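Local atomic coordinates of VIN1 (Oscarella pearsei, PDB entry 6BFI), a protein that binds actin filaments and may play a role in cell-cell adhesion, as a sponge homologue of vinculin. Residues V175-R178 and H179-T183; E244-R247 and V248-T252. All coordinates share one frame; numbering follows the deposited sequence.

Interactions 1 and 2 are the C-terminal ends of two helices, 154-178 and 224-249, that pack against each other; their centres lie about 11 Å apart. The join between them is apolar and has two points. R178 CG of interaction 1 rests on L249 CD2 of interaction 2 at 3.7 Å, and one turn back V175 CG2 meets I245 CG2 at 4.1 Å. The pairs are spaced three residues apart on 154-178 and four on 224-249, about one helical turn each, consistent with two helices packed side by side in a helical bundle. Oppositely charged pairs accompany both ends: R178 with E181, a long one secondary to D127, and E244 with R247.

Interaction 1: residues V175-R178 and H179-T183; sequences VEQR and HPELT
The backbone is joined between V175 and H179 by a hydrogen bond spanning four residues, H179 N donating to V175 O at 3.0 Å. Two residues on, the span shortens to three residues, since E181 N bonds to R178 O (2.8 Å). P180, which has no N-H to give, sits between these two donors and sets its CD 3.1 Å from E176 O.

Among the side chains, H179 folds back: its CG lies between the backbone N and the carbonyl carbon (chi1 72°), which lays the imidazole alongside E176. The ring's NE2 comes 3.0 Å from E176 OE1, ring and carboxylate planes standing 82° apart, while E176 O and P180 CD lie over one ring face, toward its rim. R178 leaves the backbone with CG anti to N (chi1 174°) and bends at chi2, carrying the guanidinium past E181 and L182. It crosses E181 at about a right angle, and NH1 to OE1 at 3.8 Å is a long salt bridge; the stronger partner of R178 is D127, reached through NH2. L182 CD2 packs obliquely against the guanidinium, 3.8 Å from NE.

Around this part of the chain, H179 touches L191 and K192 of helix 185-215, R178 reaches V131 and M134 of helix 102-145, and helix 224-249 packs against it as well.

Interaction 2: residues E244-R247 and V248-T252; sequences EIIR and VLQLT
E244 meets V248 twice, through backbone and side chain. V248 N donates to E244 O at 2.9 Å, a regular helical bond, and V248 CG2 lies against the same carbonyl oxygen at 3.2 Å. With CG anti to the backbone N (chi1 -171°) and a bend at chi2, the E244 carboxylate swings toward the C-terminal end of the helix, where OE2 passes V248 CG2 and takes a hydrogen bond from R247 NH2 (2.7 Å). That donor comes from the syn side of OE2, 31° out of the carboxylate plane, yet OE2 lies within 1° of the guanidinium plane; weaker bonds from R247 NE to both carboxylate oxygens complete the salt bridge. With an alanine here, the R247 guanidinium is likely to lose its anionic mate and be freer to turn.

I245 continues the helix by accepting L249 N, and its CG2 comes within 3.8 Å of L249 CD1, the two side chains running side by side. I246 O accepts a weak bond from Q250 N (3.4 Å), and the same N-H also reaches R247 O; over the I246 oxygen Q250 also lays its CG, at 3.4 Å.

R247 O accepts the three-residue bond from Q250 N, and the same pattern repeats from V248 O to L251 N. The R247 guanidinium meets L251 CD1 obliquely, NH1 lying 3.9 Å away.

The chemistry is mixed: E244 and R247 pair their charges beside M190 of helix 185-215, while I245 and L249 bring apolar branches to neighbouring helices, consistent with an amphipathic bundle helix ending here.

Interaction 1: residues V175-R178 and H179-T183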
loop_
_atom_site.group_PDB
_atom_site.type_symbol
_atom_site.label_atom_id
_atom_site.label_comp_id
_atom_site.label_asym_id
_atom_site.label_seq_id
_atom_site.Cartn_x
_atom_site.Cartn_y
_atom_site.Cartn_z
ATOM N N VAL A 175 -8.536 22.402 4.145
ATOM C CA VAL A 175 -7.829 21.126 4.087
ATOM C C VAL A 175 -6.965 21.051 2.830
ATOM O O VAL A 175 -5.790 20.659 2.884
ATOM C CB VAL A 175 -8.827 19.956 4.166
ATOM C CG1 VAL A 175 -8.093 18.628 4.084
ATOM C CG2 VAL A 175 -9.633 20.043 5.453
ATOM N N GLU A 176 -7.535 21.434 1.682
ATOM C CA GLU A 176 -6.762 21.525 0.448
ATOM C C GLU A 176 -5.614 22.519 0.557
ATOM O O GLU A 176 -4.634 22.402 -0.187
ATOM C CB GLU A 176 -7.675 21.914 -0.715
ATOM C CG GLU A 176 -8.251 20.731 -1.476
ATOM C CD GLU A 176 -7.209 20.008 -2.313
ATOM O OE1 GLU A 176 -6.157 20.615 -2.619
ATOM O OE2 GLU A 176 -7.441 18.833 -2.667
ATOM N N GLN A 177 -5.721 23.503 1.452
ATOM C CA GLN A 177 -4.583 24.357 1.766
ATOM C C GLN A 177 -3.567 23.636 2.641
ATOM O O GLN A 177 -2.361 23.870 2.508
ATOM C CB GLN A 177 -5.071 25.634 2.457
ATOM C CG GLN A 177 -3.998 26.428 3.191
ATOM C CD GLN A 177 -2.946 26.985 2.259
ATOM O OE1 GLN A 177 -3.196 27.178 1.069
ATOM N NE2 GLN A 177 -1.756 27.242 2.792
ATOM N N ARG A 178 -4.028 22.734 3.508
ATOM C CA ARG A 178 -3.153 22.132 4.507
ATOM C C ARG A 178 -2.296 21.013 3.923
ATOM O O ARG A 178 -1.079 20.984 4.140
ATOM C CB ARG A 178 -3.986 21.608 5.678
ATOM C CG ARG A 178 -3.196 20.827 6.713
ATOM C CD ARG A 178 -2.150 21.695 7.397
ATOM N NE ARG A 178 -1.536 21.001 8.525
ATOM C CZ ARG A 178 -0.610 21.529 9.318
ATOM N NH1 ARG A 178 -0.177 22.767 9.109
ATOM N NH2 ARG A 178 -0.114 20.820 10.323
ATOM N N HIS A 179 -2.904 20.078 3.182
ATOM C CA HIS A 179 -2.153 18.870 2.839
ATOM C C HIS A 179 -0.946 19.093 1.921
ATOM O O HIS A 179 -0.031 18.260 1.933
ATOM C CB HIS A 179 -3.084 17.797 2.248
ATOM C CG HIS A 179 -3.585 18.086 0.866
ATOM N ND1 HIS A 179 -2.781 18.019 -0.251
ATOM C CD2 HIS A 179 -4.825 18.398 0.417
ATOM C CE1 HIS A 179 -3.497 18.303 -1.324
ATOM N NE2 HIS A 179 -4.741 18.534 -0.946
ATOM N N PRO A 180 -0.865 20.167 1.123
ATOM C CA PRO A 180 0.402 20.443 0.423
ATOM C C PRO A 180 1.542 20.879 1.336
ATOM O O PRO A 180 2.669 21.047 0.853
ATOM C CB PRO A 180 0.028 21.566 -0.555
ATOM C CG PRO A 180 -1.422 21.391 -0.778
ATOM C CD PRO A 180 -1.958 20.979 0.556
ATOM N N GLU A 181 1.295 21.072 2.630
ATOM C CA GLU A 181 2.337 21.505 3.551
ATOM C C GLU A 181 2.934 20.366 4.366
ATOM O O GLU A 181 3.953 20.573 5.031
ATOM C CB GLU A 181 1.792 22.578 4.504
ATOM C CG GLU A 181 1.472 23.900 3.827
ATOM C CD GLU A 181 0.923 24.937 4.792
ATOM O OE1 GLU A 181 0.379 24.545 5.846
ATOM O OE2 GLU A 181 1.039 26.146 4.497
ATOM N N LEU A 182 2.336 19.179 4.329
ATOM C CA LEU A 182 2.807 18.076 5.153
ATOM C C LEU A 182 4.001 17.381 4.507
ATOM O O LEU A 182 4.092 17.270 3.281
ATOM C CB LEU A 182 1.677 17.074 5.393
ATOM C CG LEU A 182 0.454 17.605 6.147
ATOM C CD1 LEU A 182 -0.577 16.502 6.355
ATOM C CD2 LEU A 182 0.860 18.222 7.479
ATOM N N THR A 183 4.931 16.927 5.347
ATOM C CA THR A 183 6.104 16.201 4.880
ATOM C C THR A 183 5.851 14.711 4.719
ATOM O O THR A 183 6.639 14.031 4.053
ATOM C CB THR A 183 7.277 16.405 5.845
ATOM O OG1 THR A 183 6.860 16.077 7.178
ATOM C CG2 THR A 183 7.761 17.844 5.806
#

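Interaction 2: residues E244-R247 and V248-T252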
loop_
_atom_site.group_PDB
_atom_site.type_symbol
_atom_site.label_atom_id
_atom_site.label_comp_id
_atom_site.label_asym_id
_atom_site.label_seq_id
_atom_site.Cartn_x
_atom_site.Cartn_y
_atom_site.Cartn_z
ATOM N N GLU A 244 -12.165 11.324 10.228
ATOM C CA GLU A 244 -10.818 10.931 9.829
ATOM C C GLU A 244 -9.996 12.139 9.402
ATOM O O GLU A 244 -8.801 12.216 9.705
ATOM C CB GLU A 244 -10.880 9.891 8.709
ATOM C CG GLU A 244 -9.535 9.265 8.361
ATOM C CD GLU A 244 -9.004 8.353 9.453
ATOM O OE1 GLU A 244 -9.747 8.064 10.414
ATOM O OE2 GLU A 244 -7.837 7.921 9.350
ATOM N N ILE A 245 -10.616 13.091 8.700
ATOM C CA ILE A 245 -9.921 14.334 8.370
ATOM C C ILE A 245 -9.432 15.018 9.639
ATOM O O ILE A 245 -8.293 15.494 9.706
ATOM C CB ILE A 245 -10.830 15.264 7.545
ATOM C CG1 ILE A 245 -10.824 14.855 6.074
ATOM C CG2 ILE A 245 -10.384 16.712 7.677
ATOM C CD1 ILE A 245 -11.737 15.690 5.205
ATOM N N ILE A 246 -10.280 15.066 10.669
ATOM C CA ILE A 246 -9.889 15.701 11.924
ATOM C C ILE A 246 -8.736 14.943 12.569
ATOM O O ILE A 246 -7.816 15.548 13.132
ATOM C CB ILE A 246 -11.102 15.812 12.868
ATOM C CG1 ILE A 246 -12.143 16.764 12.279
ATOM C CG2 ILE A 246 -10.673 16.287 14.251
ATOM C CD1 ILE A 246 -13.429 16.839 13.077
ATOM N N ARG A 247 -8.760 13.611 12.489
ATOM C CA ARG A 247 -7.708 12.816 13.115
ATOM C C ARG A 247 -6.371 13.014 12.411
ATOM O O ARG A 247 -5.337 13.205 13.061
ATOM C CB ARG A 247 -8.098 11.337 13.121
ATOM C CG ARG A 247 -7.182 10.476 13.973
ATOM C CD ARG A 247 -7.457 8.994 13.775
ATOM N NE ARG A 247 -7.085 8.550 12.435
ATOM C CZ ARG A 247 -5.866 8.134 12.097
ATOM N NH1 ARG A 247 -4.896 8.107 13.002
ATOM N NH2 ARG A 247 -5.618 7.748 10.852
ATOM N N VAL A 248 -6.372 12.969 11.077
ATOM C CA VAL A 248 -5.134 13.134 10.321
ATOM C C VAL A 248 -4.613 14.559 10.442
ATOM O O VAL A 248 -3.396 14.783 10.462
ATOM C CB VAL A 248 -5.357 12.730 8.852
ATOM C CG1 VAL A 248 -4.075 12.893 8.049
ATOM C CG2 VAL A 248 -5.860 11.296 8.771
ATOM N N LEU A 249 -5.517 15.540 10.530
ATOM C CA LEU A 249 -5.107 16.927 10.720
ATOM C C LEU A 249 -4.277 17.103 11.985
ATOM O O LEU A 249 -3.385 17.956 12.027
ATOM C CB LEU A 249 -6.337 17.839 10.772
ATOM C CG LEU A 249 -6.830 18.447 9.459
ATOM C CD1 LEU A 249 -8.165 19.156 9.654
ATOM C CD2 LEU A 249 -5.796 19.411 8.911
ATOM N N GLN A 250 -4.548 16.305 13.017
ATOM C CA GLN A 250 -3.908 16.455 14.315
ATOM C C GLN A 250 -2.699 15.546 14.501
ATOM O O GLN A 250 -2.086 15.569 15.574
ATOM C CB GLN A 250 -4.927 16.199 15.430
ATOM C CG GLN A 250 -6.060 17.216 15.469
ATOM C CD GLN A 250 -7.112 16.883 16.510
ATOM O OE1 GLN A 250 -7.374 15.713 16.790
ATOM N NE2 GLN A 250 -7.719 17.913 17.091
ATOM N N LEU A 251 -2.340 14.752 13.496
ATOM C CA LEU A 251 -1.153 13.916 13.590
ATOM C C LEU A 251 0.096 14.762 13.389
ATOM O O LEU A 251 0.202 15.507 12.409
ATOM C CB LEU A 251 -1.201 12.789 12.560
ATOM C CG LEU A 251 -2.149 11.633 12.882
ATOM C CD1 LEU A 251 -2.005 10.521 11.852
ATOM C CD2 LEU A 251 -1.890 11.106 14.285
ATOM N N THR A 252 1.037 14.653 14.325
ATOM C CA THR A 252 2.319 15.343 14.244
ATOM C C THR A 252 3.477 14.350 14.266
ATOM O O THR A 252 4.572 14.672 14.729
ATOM C CB THR A 252 2.466 16.358 15.377
ATOM O OG1 THR A 252 2.433 15.681 16.641
ATOM C CG2 THR A 252 1.343 17.383 15.326
#